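SH3 domain-containing protein (Dictyostelium discoideum, PDB 4NQI) remodels membranes through its inverse BAR domain, the part described here, to control osmoregulation, phagocytosis and cytokinesis, and probably binds phosphatidylinositol lipids. Local coordinates at residues B[22-27]-B[120-125]; B[37-42]-B[105-110]. One frame throughout, in Å; residues are numbered along the deposited sequence.

Interaction 1. Residues B[22-27]-B[120-125]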
# COMPACT_ATOMS: atom_id res chain seq x y z
N LYS B 22 -0.50 18.99 -36.07
CA LYS B 22 -0.24 19.15 -34.64
C LYS B 22 -0.38 17.82 -33.88
O LYS B 22 0.41 17.53 -32.98
CB LYS B 22 -1.17 20.20 -34.02
CG LYS B 22 -0.82 20.53 -32.57
N THR B 23 -1.38 17.03 -34.26
CA THR B 23 -1.61 15.72 -33.64
C THR B 23 -0.49 14.75 -34.02
O THR B 23 -0.05 13.94 -33.21
CB THR B 23 -2.97 15.13 -34.05
OG1 THR B 23 -4.00 16.11 -33.88
CG2 THR B 23 -3.29 13.90 -33.21
N ILE B 24 -0.03 14.85 -35.27
CA ILE B 24 1.08 14.04 -35.76
C ILE B 24 2.37 14.38 -35.00
O ILE B 24 3.10 13.48 -34.57
CB ILE B 24 1.29 14.22 -37.28
CG1 ILE B 24 0.18 13.50 -38.06
CG2 ILE B 24 2.64 13.67 -37.71
CD1 ILE B 24 0.16 13.82 -39.55
N ASN B 25 2.64 15.67 -34.83
CA ASN B 25 3.81 16.11 -34.08
C ASN B 25 3.78 15.61 -32.63
O ASN B 25 4.79 15.17 -32.10
CB ASN B 25 3.95 17.64 -34.11
CG ASN B 25 5.26 18.13 -33.51
OD1 ASN B 25 6.32 17.97 -34.11
ND2 ASN B 25 5.19 18.73 -32.32
N ASN B 26 2.60 15.66 -32.02
CA ASN B 26 2.43 15.21 -30.64
C ASN B 26 2.77 13.73 -30.44
O ASN B 26 3.45 13.37 -29.48
CB ASN B 26 1.00 15.48 -30.16
CG ASN B 26 0.87 15.44 -28.65
OD1 ASN B 26 1.73 15.94 -27.93
ND2 ASN B 26 -0.21 14.84 -28.16
N LEU B 27 2.31 12.89 -31.37
CA LEU B 27 2.49 11.44 -31.26
C LEU B 27 3.90 10.99 -31.63
O LEU B 27 4.38 9.96 -31.15
CB LEU B 27 1.46 10.72 -32.12
CG LEU B 27 0.02 10.76 -31.61
CD1 LEU B 27 -0.97 10.47 -32.73
CD2 LEU B 27 -0.14 9.75 -30.49
N THR B 120 4.57 5.70 -40.24
CA THR B 120 3.89 5.21 -41.43
C THR B 120 2.76 6.13 -41.88
O THR B 120 2.65 6.46 -43.06
CB THR B 120 3.32 3.79 -41.21
OG1 THR B 120 4.37 2.92 -40.76
CG2 THR B 120 2.73 3.25 -42.50
N PHE B 121 1.93 6.55 -40.93
CA PHE B 121 0.80 7.44 -41.22
C PHE B 121 1.29 8.76 -41.81
O PHE B 121 0.66 9.31 -42.72
CB PHE B 121 -0.03 7.70 -39.96
CG PHE B 121 -1.16 8.67 -40.17
CD1 PHE B 121 -2.40 8.23 -40.61
CD2 PHE B 121 -0.99 10.02 -39.92
CE1 PHE B 121 -3.44 9.12 -40.80
CE2 PHE B 121 -2.02 10.92 -40.12
CZ PHE B 121 -3.25 10.46 -40.56
N GLU B 122 2.40 9.27 -41.28
CA GLU B 122 2.96 10.53 -41.75
C GLU B 122 3.47 10.38 -43.18
O GLU B 122 3.27 11.27 -44.01
CB GLU B 122 4.09 11.00 -40.84
CG GLU B 122 4.63 12.38 -41.19
CD GLU B 122 5.85 12.77 -40.38
OE1 GLU B 122 6.62 11.87 -39.97
OE2 GLU B 122 6.05 13.98 -40.15
N LYS B 123 4.13 9.26 -43.47
CA LYS B 123 4.63 8.97 -44.81
C LYS B 123 3.48 9.01 -45.82
O LYS B 123 3.52 9.76 -46.79
CB LYS B 123 5.30 7.59 -44.84
N ASN B 124 2.46 8.19 -45.57
CA ASN B 124 1.26 8.15 -46.40
C ASN B 124 0.52 9.49 -46.45
O ASN B 124 -0.22 9.75 -47.40
CB ASN B 124 0.31 7.05 -45.91
CG ASN B 124 0.76 5.66 -46.31
OD1 ASN B 124 1.89 5.47 -46.78
ND2 ASN B 124 -0.11 4.68 -46.14
N TYR B 125 0.72 10.32 -45.44
CA TYR B 125 0.10 11.64 -45.41
C TYR B 125 0.78 12.57 -46.41
O TYR B 125 0.11 13.28 -47.17
CB TYR B 125 0.13 12.25 -44.01
CG TYR B 125 -0.73 13.49 -43.89
CD1 TYR B 125 -2.11 13.40 -43.97
CD2 TYR B 125 -0.16 14.75 -43.72
CE1 TYR B 125 -2.91 14.52 -43.87
CE2 TYR B 125 -0.96 15.88 -43.62
CZ TYR B 125 -2.33 15.75 -43.70
OH TYR B 125 -3.13 16.86 -43.60

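Interaction 2. Residues B[37-42]-B[105-110]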
# COMPACT_ATOMS: atom_id res chain seq x y z
N GLU B 37 8.70 8.31 -19.41
CA GLU B 37 8.99 8.77 -18.05
C GLU B 37 8.05 8.12 -17.05
O GLU B 37 8.47 7.74 -15.95
CB GLU B 37 8.89 10.29 -17.96
CG GLU B 37 9.99 11.04 -18.68
CD GLU B 37 11.37 10.73 -18.13
OE1 GLU B 37 11.59 10.95 -16.92
OE2 GLU B 37 12.23 10.27 -18.90
N VAL B 38 6.78 7.99 -17.43
CA VAL B 38 5.78 7.31 -16.60
C VAL B 38 6.17 5.85 -16.35
O VAL B 38 6.01 5.34 -15.24
CB VAL B 38 4.38 7.37 -17.26
CG1 VAL B 38 3.37 6.57 -16.45
CG2 VAL B 38 3.91 8.82 -17.40
N ILE B 39 6.71 5.20 -17.38
CA ILE B 39 7.18 3.82 -17.28
C ILE B 39 8.34 3.71 -16.28
O ILE B 39 8.30 2.88 -15.37
CB ILE B 39 7.63 3.27 -18.65
CG1 ILE B 39 6.48 3.32 -19.67
CG2 ILE B 39 8.16 1.85 -18.51
CD1 ILE B 39 5.43 2.25 -19.48
N LYS B 40 9.36 4.54 -16.47
CA LYS B 40 10.51 4.59 -15.56
C LYS B 40 10.05 4.83 -14.13
O LYS B 40 10.50 4.16 -13.20
CB LYS B 40 11.47 5.70 -15.96
CG LYS B 40 12.20 5.49 -17.28
CD LYS B 40 13.06 6.71 -17.61
N ALA B 41 9.17 5.81 -13.97
CA ALA B 41 8.63 6.14 -12.65
C ALA B 41 7.85 4.97 -12.06
O ALA B 41 7.99 4.66 -10.87
CB ALA B 41 7.75 7.37 -12.75
N ALA B 42 7.03 4.32 -12.88
CA ALA B 42 6.26 3.16 -12.43
C ALA B 42 7.16 1.98 -12.09
O ALA B 42 6.87 1.22 -11.16
CB ALA B 42 5.24 2.76 -13.49
N THR B 105 5.76 -3.47 -18.80
CA THR B 105 6.25 -4.18 -19.99
C THR B 105 5.34 -4.05 -21.23
O THR B 105 5.83 -3.78 -22.32
CB THR B 105 6.56 -5.67 -19.69
OG1 THR B 105 7.34 -5.77 -18.49
CG2 THR B 105 7.32 -6.31 -20.84
N PRO B 106 4.01 -4.23 -21.06
CA PRO B 106 3.16 -4.08 -22.25
C PRO B 106 3.07 -2.66 -22.81
O PRO B 106 2.91 -2.51 -24.03
CB PRO B 106 1.78 -4.52 -21.76
CG PRO B 106 2.06 -5.38 -20.58
CD PRO B 106 3.25 -4.76 -19.92
N ASN B 107 3.17 -1.63 -21.97
CA ASN B 107 3.09 -0.26 -22.47
C ASN B 107 4.42 0.22 -23.04
O ASN B 107 4.44 1.07 -23.94
CB ASN B 107 2.58 0.70 -21.39
CG ASN B 107 1.92 1.94 -21.97
OD1 ASN B 107 2.48 3.04 -21.93
ND2 ASN B 107 0.73 1.77 -22.53
N LYS B 108 5.51 -0.32 -22.52
CA LYS B 108 6.84 -0.06 -23.07
C LYS B 108 6.88 -0.51 -24.54
O LYS B 108 7.36 0.22 -25.41
CB LYS B 108 7.90 -0.80 -22.25
CG LYS B 108 9.34 -0.44 -22.58
CD LYS B 108 10.24 -0.67 -21.37
CE LYS B 108 10.13 -2.10 -20.85
NZ LYS B 108 10.89 -2.28 -19.58
N GLN B 109 6.34 -1.69 -24.79
CA GLN B 109 6.24 -2.23 -26.14
C GLN B 109 5.30 -1.39 -27.00
O GLN B 109 5.58 -1.13 -28.18
CB GLN B 109 5.73 -3.67 -26.09
CG GLN B 109 5.56 -4.32 -27.45
CD GLN B 109 6.88 -4.54 -28.15
OE1 GLN B 109 7.00 -4.35 -29.36
NE2 GLN B 109 7.89 -4.94 -27.39
N ALA B 110 4.20 -0.95 -26.40
CA ALA B 110 3.19 -0.16 -27.10
C ALA B 110 3.72 1.21 -27.53
O ALA B 110 3.37 1.71 -28.60
CB ALA B 110 1.95 -0.02 -26.24

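Interaction 1. Residues B[22-27]-B[120-125]
In the elongated helical bundle of the I-BAR domain, Ile24 of helix 15-64 meets Phe121, Glu122 and Tyr125 of helix 72-140. The two helices run roughly antiparallel here. Their local axes make an angle of 149° and come within 11.1 Å of each other. Ile24 sits opposite Glu122, with 7.2 Å between the CA atoms of Ile24 and Glu122. The isoleucine points its CG1-CD1 arm at the edge of Phe121, with CD1 also reaching Tyr125. Its CD1 lies at the edge of the Phe121 ring, near the ring plane, 3.7 Å from Phe121 CE2. Ile24 CG1 follows behind, 4.0 Å from the same Phe121 CE2. The side chains of Ile24 and Phe121 cross at about a right angle. Phe121 has CG anti to the backbone N (chi1 177°), and with chi2 at 87° this sets the ring's CD2-CE2 edge against the isoleucine. On the next turn of the helix, Tyr125 CD2 is 4.3 Å from Ile24 CD1. The other branch, Ile24 CG2, rests 4.2 Å from Glu122 CG, so the glutamate contributes its aliphatic stem. With an alanine here, the Phe121 edge would probably lose the CG1-CD1 arm packed against it, Tyr125 one of its neighbours on helix 15-64, and a gap would open between the helices. Helix 152-224 also packs on the two aromatics, with Val180 touching Phe121 and Lys176 touching Tyr125. No hydrogen bond or salt bridge joins the two segments. The contact therefore depends on the fit of one branched aliphatic chain against two rings and a methylene.

Interaction 2. Residues B[37-42]-B[105-110]
Ile39 packs on Asn107 and Lys108 where helices 15-64 and 72-140 of the I-BAR bundle come together, with the centre of the contact about 9 Å from the centre of the chain. The CA atoms of Ile39 and Lys108 are 7.0 Å apart. The tighter part is at the tip of Ile39. Its CD1 is 3.8 Å from Asn107 CB and 4.0 Å from the backbone N of Lys108, so the methyl group lies against the helix backbone as well as a side chain. A folded second torsion of Ile39 (chi2 -76°) turns CD1 toward Asn107 CB; an extended one would carry the methyl farther from it. Ile104 and Ile111 of helix 72-140 also touch Ile39. They extend its apolar surroundings along that helix. Asn107 is buried too, but its amide nitrogen works elsewhere: ND2 hydrogen-bonds to Gln194 OE1 on helix 152-224. The same ND2 bonds to a PEG molecule, probably from the crystallisation liquor. The looser part is formed by Lys108, which is exposed to solvent. Only its aliphatic portion flanks the isoleucine, with Lys108 CD 4.3 Å from Ile39 CG2. No hydrogen bond crosses between the segments. Even the polar atom of Asn107 nearest to Ile39 makes a van der Waals contact, with OD1 3.9 Å from Ile39 CD1.

From the N terminus, helix 15-64 passes first through 22-27 and then through 37-42. The chain then turns back into helix 72-140, which reaches 105-110 before 120-125. Interaction 2 closes the inner loop, with 62 residues between its segments. Interaction 1 closes the outer one, with 92, and interaction 2 is nested inside it. This is the order expected of an antiparallel helical hairpin. Both contacts join the same two helices, but their centres are about 22 Å apart and they do not touch. Helix 152-224 packs beside both. The second subunit reaches Asn26 beside interaction 1 and packs on Glu37, Val38, Ala41 and Ala42 beside interaction 2.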